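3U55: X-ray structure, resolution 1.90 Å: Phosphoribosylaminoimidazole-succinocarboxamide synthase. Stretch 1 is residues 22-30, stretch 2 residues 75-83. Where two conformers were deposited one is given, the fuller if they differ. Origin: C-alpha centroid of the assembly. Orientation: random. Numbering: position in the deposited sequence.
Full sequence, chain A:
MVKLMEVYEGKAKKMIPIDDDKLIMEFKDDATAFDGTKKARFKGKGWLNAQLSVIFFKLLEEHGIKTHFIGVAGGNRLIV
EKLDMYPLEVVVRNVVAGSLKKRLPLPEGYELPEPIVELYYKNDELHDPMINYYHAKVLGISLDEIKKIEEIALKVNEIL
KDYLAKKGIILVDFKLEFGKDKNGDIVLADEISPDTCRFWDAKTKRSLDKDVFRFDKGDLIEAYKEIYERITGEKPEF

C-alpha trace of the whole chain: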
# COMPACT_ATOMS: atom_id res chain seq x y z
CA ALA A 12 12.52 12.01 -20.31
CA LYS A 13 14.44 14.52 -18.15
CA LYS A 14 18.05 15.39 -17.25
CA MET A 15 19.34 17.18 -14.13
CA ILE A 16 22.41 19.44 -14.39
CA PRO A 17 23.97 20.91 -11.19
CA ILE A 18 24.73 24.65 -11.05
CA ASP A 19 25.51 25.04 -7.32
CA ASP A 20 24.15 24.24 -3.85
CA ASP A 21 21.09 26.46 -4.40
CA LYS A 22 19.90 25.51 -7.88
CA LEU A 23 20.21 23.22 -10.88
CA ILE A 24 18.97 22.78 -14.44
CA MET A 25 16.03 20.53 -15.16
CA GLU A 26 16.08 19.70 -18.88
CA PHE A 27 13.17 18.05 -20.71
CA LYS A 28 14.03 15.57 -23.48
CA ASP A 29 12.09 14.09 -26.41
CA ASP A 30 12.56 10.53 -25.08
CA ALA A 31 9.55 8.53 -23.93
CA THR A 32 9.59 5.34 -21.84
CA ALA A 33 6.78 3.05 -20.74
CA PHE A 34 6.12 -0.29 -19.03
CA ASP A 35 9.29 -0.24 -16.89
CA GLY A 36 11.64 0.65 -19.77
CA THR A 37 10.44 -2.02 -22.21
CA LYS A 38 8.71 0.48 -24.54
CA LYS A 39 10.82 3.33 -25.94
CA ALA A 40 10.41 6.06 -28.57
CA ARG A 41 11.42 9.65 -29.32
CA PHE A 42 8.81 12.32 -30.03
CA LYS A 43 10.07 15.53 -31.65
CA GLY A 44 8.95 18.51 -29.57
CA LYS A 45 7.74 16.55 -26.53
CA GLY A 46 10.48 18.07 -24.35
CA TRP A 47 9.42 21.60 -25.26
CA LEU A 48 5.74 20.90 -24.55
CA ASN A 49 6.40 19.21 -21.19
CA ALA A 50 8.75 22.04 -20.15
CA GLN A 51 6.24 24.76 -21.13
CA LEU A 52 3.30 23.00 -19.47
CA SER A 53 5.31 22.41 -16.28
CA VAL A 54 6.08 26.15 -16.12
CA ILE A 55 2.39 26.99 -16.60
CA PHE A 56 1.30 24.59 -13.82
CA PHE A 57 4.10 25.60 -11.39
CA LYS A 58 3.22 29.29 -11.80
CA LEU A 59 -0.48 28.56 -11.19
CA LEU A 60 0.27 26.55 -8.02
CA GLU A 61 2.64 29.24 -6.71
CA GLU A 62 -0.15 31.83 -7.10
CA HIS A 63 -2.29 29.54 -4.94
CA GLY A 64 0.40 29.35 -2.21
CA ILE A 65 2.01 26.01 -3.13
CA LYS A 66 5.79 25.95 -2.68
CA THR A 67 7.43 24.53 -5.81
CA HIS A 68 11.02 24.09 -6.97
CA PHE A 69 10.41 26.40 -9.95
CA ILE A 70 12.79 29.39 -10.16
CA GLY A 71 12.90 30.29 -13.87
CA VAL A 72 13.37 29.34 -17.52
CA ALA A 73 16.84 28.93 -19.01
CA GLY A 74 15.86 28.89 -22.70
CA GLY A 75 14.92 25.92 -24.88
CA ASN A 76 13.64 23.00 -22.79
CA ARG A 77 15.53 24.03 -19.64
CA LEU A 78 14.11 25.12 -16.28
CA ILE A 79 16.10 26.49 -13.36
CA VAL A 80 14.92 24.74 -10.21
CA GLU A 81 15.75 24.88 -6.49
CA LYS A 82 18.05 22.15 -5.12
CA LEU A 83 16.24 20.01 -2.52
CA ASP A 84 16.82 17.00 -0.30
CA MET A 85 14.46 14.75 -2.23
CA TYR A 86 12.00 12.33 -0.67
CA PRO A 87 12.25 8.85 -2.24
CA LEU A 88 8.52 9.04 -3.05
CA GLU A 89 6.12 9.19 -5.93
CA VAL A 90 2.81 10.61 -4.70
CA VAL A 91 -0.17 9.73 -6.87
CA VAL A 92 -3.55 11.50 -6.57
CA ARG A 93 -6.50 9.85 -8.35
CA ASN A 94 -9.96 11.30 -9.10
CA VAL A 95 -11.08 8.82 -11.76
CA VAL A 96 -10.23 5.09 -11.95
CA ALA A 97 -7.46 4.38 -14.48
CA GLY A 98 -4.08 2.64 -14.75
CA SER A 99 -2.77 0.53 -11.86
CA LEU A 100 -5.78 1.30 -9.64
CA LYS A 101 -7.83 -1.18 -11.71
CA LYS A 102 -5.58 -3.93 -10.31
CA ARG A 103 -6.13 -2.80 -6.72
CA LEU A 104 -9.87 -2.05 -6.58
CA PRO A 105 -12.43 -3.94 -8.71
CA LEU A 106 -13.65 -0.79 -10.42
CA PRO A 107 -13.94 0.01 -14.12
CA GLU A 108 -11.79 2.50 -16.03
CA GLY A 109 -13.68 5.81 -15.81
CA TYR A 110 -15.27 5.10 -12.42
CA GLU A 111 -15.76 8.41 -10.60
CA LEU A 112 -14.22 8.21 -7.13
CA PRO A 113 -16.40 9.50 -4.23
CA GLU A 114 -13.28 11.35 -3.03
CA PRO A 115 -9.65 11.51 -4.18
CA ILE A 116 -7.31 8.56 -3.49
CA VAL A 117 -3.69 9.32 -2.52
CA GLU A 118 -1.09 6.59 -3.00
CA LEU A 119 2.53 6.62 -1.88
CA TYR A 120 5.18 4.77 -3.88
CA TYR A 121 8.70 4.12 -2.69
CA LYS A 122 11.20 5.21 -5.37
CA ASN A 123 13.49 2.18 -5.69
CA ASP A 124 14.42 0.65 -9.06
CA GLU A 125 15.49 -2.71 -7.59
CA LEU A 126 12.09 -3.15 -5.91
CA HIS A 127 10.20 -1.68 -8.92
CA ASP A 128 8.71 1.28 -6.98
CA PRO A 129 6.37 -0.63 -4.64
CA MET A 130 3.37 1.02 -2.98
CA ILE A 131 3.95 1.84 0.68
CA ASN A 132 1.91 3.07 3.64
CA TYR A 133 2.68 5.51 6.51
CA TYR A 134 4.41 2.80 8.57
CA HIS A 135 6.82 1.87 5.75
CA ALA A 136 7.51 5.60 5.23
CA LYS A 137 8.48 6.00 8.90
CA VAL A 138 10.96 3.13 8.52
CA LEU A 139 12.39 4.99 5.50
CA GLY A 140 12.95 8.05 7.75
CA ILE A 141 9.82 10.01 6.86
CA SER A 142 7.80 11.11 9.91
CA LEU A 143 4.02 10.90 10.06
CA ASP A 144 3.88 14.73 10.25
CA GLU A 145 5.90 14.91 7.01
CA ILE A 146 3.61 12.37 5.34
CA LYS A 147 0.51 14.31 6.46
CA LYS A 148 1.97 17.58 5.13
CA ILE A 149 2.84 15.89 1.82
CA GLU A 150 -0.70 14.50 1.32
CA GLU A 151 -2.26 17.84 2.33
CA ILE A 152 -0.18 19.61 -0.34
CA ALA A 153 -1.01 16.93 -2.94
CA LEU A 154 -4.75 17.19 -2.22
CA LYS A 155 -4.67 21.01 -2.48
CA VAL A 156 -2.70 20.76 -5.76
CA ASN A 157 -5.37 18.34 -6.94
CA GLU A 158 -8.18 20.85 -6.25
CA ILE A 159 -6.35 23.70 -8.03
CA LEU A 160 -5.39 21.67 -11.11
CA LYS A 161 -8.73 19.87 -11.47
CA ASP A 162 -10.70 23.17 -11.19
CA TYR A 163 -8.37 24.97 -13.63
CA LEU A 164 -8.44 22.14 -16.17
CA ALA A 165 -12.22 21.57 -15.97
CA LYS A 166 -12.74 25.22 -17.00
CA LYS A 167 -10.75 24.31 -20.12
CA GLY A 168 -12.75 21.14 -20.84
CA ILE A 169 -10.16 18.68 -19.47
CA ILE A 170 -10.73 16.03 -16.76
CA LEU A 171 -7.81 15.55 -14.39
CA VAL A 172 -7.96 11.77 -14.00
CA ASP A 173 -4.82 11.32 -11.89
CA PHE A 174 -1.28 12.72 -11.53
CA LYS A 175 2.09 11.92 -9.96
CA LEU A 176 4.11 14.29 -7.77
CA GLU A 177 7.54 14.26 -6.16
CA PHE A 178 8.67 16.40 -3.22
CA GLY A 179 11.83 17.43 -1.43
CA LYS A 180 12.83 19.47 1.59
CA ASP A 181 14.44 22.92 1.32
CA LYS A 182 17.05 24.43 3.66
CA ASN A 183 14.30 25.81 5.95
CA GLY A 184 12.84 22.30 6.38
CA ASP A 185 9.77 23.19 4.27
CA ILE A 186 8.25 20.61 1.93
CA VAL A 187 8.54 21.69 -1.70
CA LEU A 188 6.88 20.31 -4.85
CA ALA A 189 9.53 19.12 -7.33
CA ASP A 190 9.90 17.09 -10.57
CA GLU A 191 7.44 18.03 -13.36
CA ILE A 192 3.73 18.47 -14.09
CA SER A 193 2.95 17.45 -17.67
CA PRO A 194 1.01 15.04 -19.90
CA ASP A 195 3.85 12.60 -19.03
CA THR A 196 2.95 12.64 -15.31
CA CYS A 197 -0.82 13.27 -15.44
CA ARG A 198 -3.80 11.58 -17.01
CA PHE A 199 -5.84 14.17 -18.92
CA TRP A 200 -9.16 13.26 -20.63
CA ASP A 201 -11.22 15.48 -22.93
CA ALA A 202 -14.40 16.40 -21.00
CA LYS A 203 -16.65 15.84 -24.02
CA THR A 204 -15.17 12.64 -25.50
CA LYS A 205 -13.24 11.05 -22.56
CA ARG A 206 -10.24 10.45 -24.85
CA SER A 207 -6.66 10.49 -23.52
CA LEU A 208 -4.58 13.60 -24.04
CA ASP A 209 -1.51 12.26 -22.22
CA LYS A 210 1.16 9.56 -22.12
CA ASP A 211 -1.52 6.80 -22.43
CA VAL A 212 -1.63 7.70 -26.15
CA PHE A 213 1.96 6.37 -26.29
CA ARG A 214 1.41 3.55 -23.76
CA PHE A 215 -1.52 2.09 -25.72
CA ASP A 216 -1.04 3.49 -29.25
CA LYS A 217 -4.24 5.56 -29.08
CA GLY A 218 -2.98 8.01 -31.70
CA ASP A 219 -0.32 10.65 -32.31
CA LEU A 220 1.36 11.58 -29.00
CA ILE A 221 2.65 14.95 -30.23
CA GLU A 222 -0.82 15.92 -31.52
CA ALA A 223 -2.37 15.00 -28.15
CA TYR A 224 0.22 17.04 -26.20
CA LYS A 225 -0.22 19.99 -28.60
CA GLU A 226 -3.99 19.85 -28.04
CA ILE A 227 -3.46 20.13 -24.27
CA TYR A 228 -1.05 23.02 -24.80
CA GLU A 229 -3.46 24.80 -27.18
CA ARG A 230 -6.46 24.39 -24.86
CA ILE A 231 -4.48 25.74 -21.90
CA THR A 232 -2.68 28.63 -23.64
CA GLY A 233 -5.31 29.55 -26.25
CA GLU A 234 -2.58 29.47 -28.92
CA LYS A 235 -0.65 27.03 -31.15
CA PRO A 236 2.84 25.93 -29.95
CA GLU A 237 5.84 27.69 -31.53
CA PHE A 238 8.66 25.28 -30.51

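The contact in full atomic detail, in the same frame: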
# COMPACT_ATOMS: atom_id res chain seq x y z
N LYS A 22 20.70 25.74 -6.68
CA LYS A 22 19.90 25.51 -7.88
C LYS A 22 20.54 24.54 -8.86
O LYS A 22 21.73 24.23 -8.78
CB LYS A 22 19.57 26.84 -8.57
CG LYS A 22 20.79 27.68 -8.96
CD LYS A 22 20.40 28.99 -9.64
CE LYS A 22 19.76 29.99 -8.68
NZ LYS A 22 20.71 30.46 -7.63
N LEU A 23 19.73 24.06 -9.80
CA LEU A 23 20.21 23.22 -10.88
C LEU A 23 19.33 23.38 -12.12
O LEU A 23 18.31 24.08 -12.08
CB LEU A 23 20.31 21.75 -10.46
CG LEU A 23 19.07 20.92 -10.10
CD1 LEU A 23 19.38 19.45 -10.29
CD2 LEU A 23 18.62 21.19 -8.66
N ILE A 24 19.75 22.76 -13.21
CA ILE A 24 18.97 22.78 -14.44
C ILE A 24 18.16 21.50 -14.56
O ILE A 24 18.70 20.40 -14.42
CB ILE A 24 19.88 22.94 -15.69
CG1 ILE A 24 20.56 24.32 -15.70
CG2 ILE A 24 19.08 22.67 -16.98
CD1 ILE A 24 19.62 25.52 -15.82
N MET A 25 16.86 21.66 -14.78
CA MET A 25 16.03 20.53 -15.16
C MET A 25 15.72 20.66 -16.65
O MET A 25 15.09 21.63 -17.08
CB MET A 25 14.74 20.49 -14.34
CG MET A 25 13.83 19.31 -14.68
SD MET A 25 12.46 19.16 -13.51
CE MET A 25 11.52 20.63 -13.88
N GLU A 26 16.18 19.67 -17.41
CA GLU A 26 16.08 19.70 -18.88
C GLU A 26 15.15 18.60 -19.38
O GLU A 26 15.32 17.44 -19.03
CB GLU A 26 17.47 19.56 -19.49
CG GLU A 26 17.51 19.55 -21.02
CD GLU A 26 18.89 19.24 -21.55
OE1 GLU A 26 19.02 18.25 -22.31
OE2 GLU A 26 19.85 19.96 -21.20
N PHE A 27 14.16 18.99 -20.18
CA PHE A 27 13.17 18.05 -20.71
C PHE A 27 13.61 17.53 -22.08
O PHE A 27 13.95 18.31 -22.96
CB PHE A 27 11.80 18.73 -20.83
CG PHE A 27 11.17 19.09 -19.50
CD1 PHE A 27 10.06 18.39 -19.03
CD2 PHE A 27 11.67 20.14 -18.73
CE1 PHE A 27 9.46 18.73 -17.82
CE2 PHE A 27 11.08 20.48 -17.52
CZ PHE A 27 9.97 19.78 -17.06
N LYS A 28 13.58 16.21 -22.24
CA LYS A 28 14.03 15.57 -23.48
C LYS A 28 12.86 15.02 -24.29
O LYS A 28 11.73 14.96 -23.79
CB LYS A 28 15.03 14.45 -23.17
CG LYS A 28 16.33 14.92 -22.53
CD LYS A 28 17.17 13.74 -22.06
N ASP A 29 13.13 14.62 -25.53
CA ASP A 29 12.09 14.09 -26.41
C ASP A 29 11.84 12.59 -26.22
O ASP A 29 10.92 12.02 -26.81
CB ASP A 29 12.41 14.40 -27.88
CG ASP A 29 12.20 15.87 -28.22
OD1 ASP A 29 12.52 16.26 -29.36
OD2 ASP A 29 11.70 16.63 -27.36
N ASP A 30 12.66 11.96 -25.37
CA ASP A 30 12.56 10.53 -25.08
C ASP A 30 11.30 10.18 -24.29
O ASP A 30 10.91 10.91 -23.38
CB ASP A 30 13.78 10.04 -24.29
CG ASP A 30 15.09 10.22 -25.04
OD1 ASP A 30 16.07 10.64 -24.41
OD2 ASP A 30 15.13 9.94 -26.26
N GLY A 75 15.15 27.26 -24.34
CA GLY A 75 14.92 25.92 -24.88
C GLY A 75 13.99 25.11 -24.00
O GLY A 75 12.90 25.57 -23.66
N ASN A 76 14.42 23.91 -23.63
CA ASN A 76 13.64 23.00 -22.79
C ASN A 76 14.20 22.91 -21.37
O ASN A 76 14.05 21.88 -20.71
CB ASN A 76 13.64 21.59 -23.39
CG ASN A 76 13.04 21.54 -24.78
OD1 ASN A 76 12.45 22.50 -25.26
ND2 ASN A 76 13.18 20.39 -25.43
N ARG A 77 14.83 23.99 -20.92
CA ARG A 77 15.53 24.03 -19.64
C ARG A 77 14.81 24.90 -18.62
O ARG A 77 14.43 26.04 -18.92
CB ARG A 77 16.96 24.55 -19.82
CG ARG A 77 17.85 23.71 -20.73
CD ARG A 77 19.22 24.37 -20.90
NE ARG A 77 19.12 25.69 -21.51
CZ ARG A 77 19.23 25.92 -22.81
NH1 ARG A 77 19.44 24.92 -23.65
NH2 ARG A 77 19.12 27.16 -23.28
N LEU A 78 14.63 24.36 -17.41
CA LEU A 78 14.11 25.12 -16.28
C LEU A 78 15.21 25.22 -15.23
O LEU A 78 16.00 24.29 -15.06
CB LEU A 78 12.88 24.44 -15.66
CG LEU A 78 11.61 24.16 -16.47
CD1 LEU A 78 10.41 23.98 -15.52
CD2 LEU A 78 11.33 25.25 -17.48
N ILE A 79 15.25 26.35 -14.54
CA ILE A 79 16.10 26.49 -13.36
C ILE A 79 15.22 26.19 -12.16
O ILE A 79 14.15 26.77 -12.00
CB ILE A 79 16.70 27.89 -13.23
CG1 ILE A 79 17.45 28.28 -14.51
CG2 ILE A 79 17.67 27.93 -12.04
CD1 ILE A 79 17.74 29.76 -14.62
N VAL A 80 15.68 25.25 -11.34
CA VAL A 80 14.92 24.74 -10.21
C VAL A 80 15.78 24.76 -8.94
O VAL A 80 17.01 24.71 -9.01
CB VAL A 80 14.35 23.30 -10.47
CG1 VAL A 80 13.37 23.30 -11.64
CG2 VAL A 80 15.47 22.27 -10.70
N GLU A 81 15.11 24.88 -7.80
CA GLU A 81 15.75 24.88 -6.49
C GLU A 81 16.28 23.48 -6.16
O GLU A 81 15.60 22.48 -6.39
CB GLU A 81 14.71 25.30 -5.45
CG GLU A 81 15.22 25.48 -4.04
CD GLU A 81 14.11 25.85 -3.07
OE1 GLU A 81 12.92 25.84 -3.48
OE2 GLU A 81 14.42 26.17 -1.91
N LYS A 82 17.51 23.41 -5.64
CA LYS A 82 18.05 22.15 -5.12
C LYS A 82 17.34 21.78 -3.81
O LYS A 82 17.14 22.63 -2.94
CB LYS A 82 19.57 22.24 -4.89
CG LYS A 82 20.21 20.90 -4.55
CD LYS A 82 21.72 21.00 -4.32
CE LYS A 82 22.32 19.61 -4.16
NZ LYS A 82 23.78 19.64 -3.83
N LEU A 83 16.95 20.51 -3.70
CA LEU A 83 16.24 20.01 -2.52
C LEU A 83 16.81 18.68 -2.07
O LEU A 83 17.42 17.96 -2.86
CB LEU A 83 14.75 19.81 -2.84
CG LEU A 83 13.92 20.98 -3.37
CD1 LEU A 83 12.59 20.46 -3.91
CD2 LEU A 83 13.68 22.04 -2.31
O HOH W 1 11.62 19.34 -27.39

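The apolar centre lies on the sheet face that carries Leu23, Met25, Leu78 and Val80. Met25, with chi1 and chi2 both t, extends far enough for its terminal methyl to meet two residues of the neighbouring strand: Met25 CE is 3.9 Å from Leu78 CD1 and 3.9 Å from Val80 CG1. Leu23 CG packs 3.9 Å from Val80 CG2, so Val80 is contacted by both residues. Phe27 extends this cluster, its CE2 lying 3.9 Å from Leu78 CG; the approach to the ring is oblique. On the other face, Ile24 CD1 reaches Ile79 CG1 at 3.7 Å, and the aliphatic part of Lys22 adds a contact of 3.8 Å from CD to Ile79 CG2.

Between these two layers runs an antiparallel backbone ladder, the strand directions differing by 147°. Leu23 and Val80 form a hydrogen-bonded pair, with Leu23 N to Val80 O at 2.9 Å and Val80 N to Leu23 O at 3.0 Å. Met25 and Leu78 repeat the pattern: Met25 N to Leu78 O and Leu78 N to Met25 O are both 2.8 Å. N-H...O angles of 160° to 174° support all four assignments. Ile24 and Ile79 form the intervening non-hydrogen-bonded pair; here Ile24 CA approaches O of the adjacent Leu78 at 3.4 Å, a CA-H...O contact with an angle of 141° at the hydrogen.

Toward the polar edge, Glu26 and Arg77 meet through aliphatic carbons, CG to CG at 4.2 Å. Asn76 closes the ladder: its O accepts from Phe27 N at 2.9 Å and 173°, whereas its ND2 donates only weakly to Phe27 O, at 3.3 Å and 145°. Asn76 ND2 and Asp29 OD2 are 4.5 Å apart, too far for direct bonding. A water bridges them, accepting from Asn76 ND2 and donating to Asp29 OD2, each at 2.7 Å from the water O.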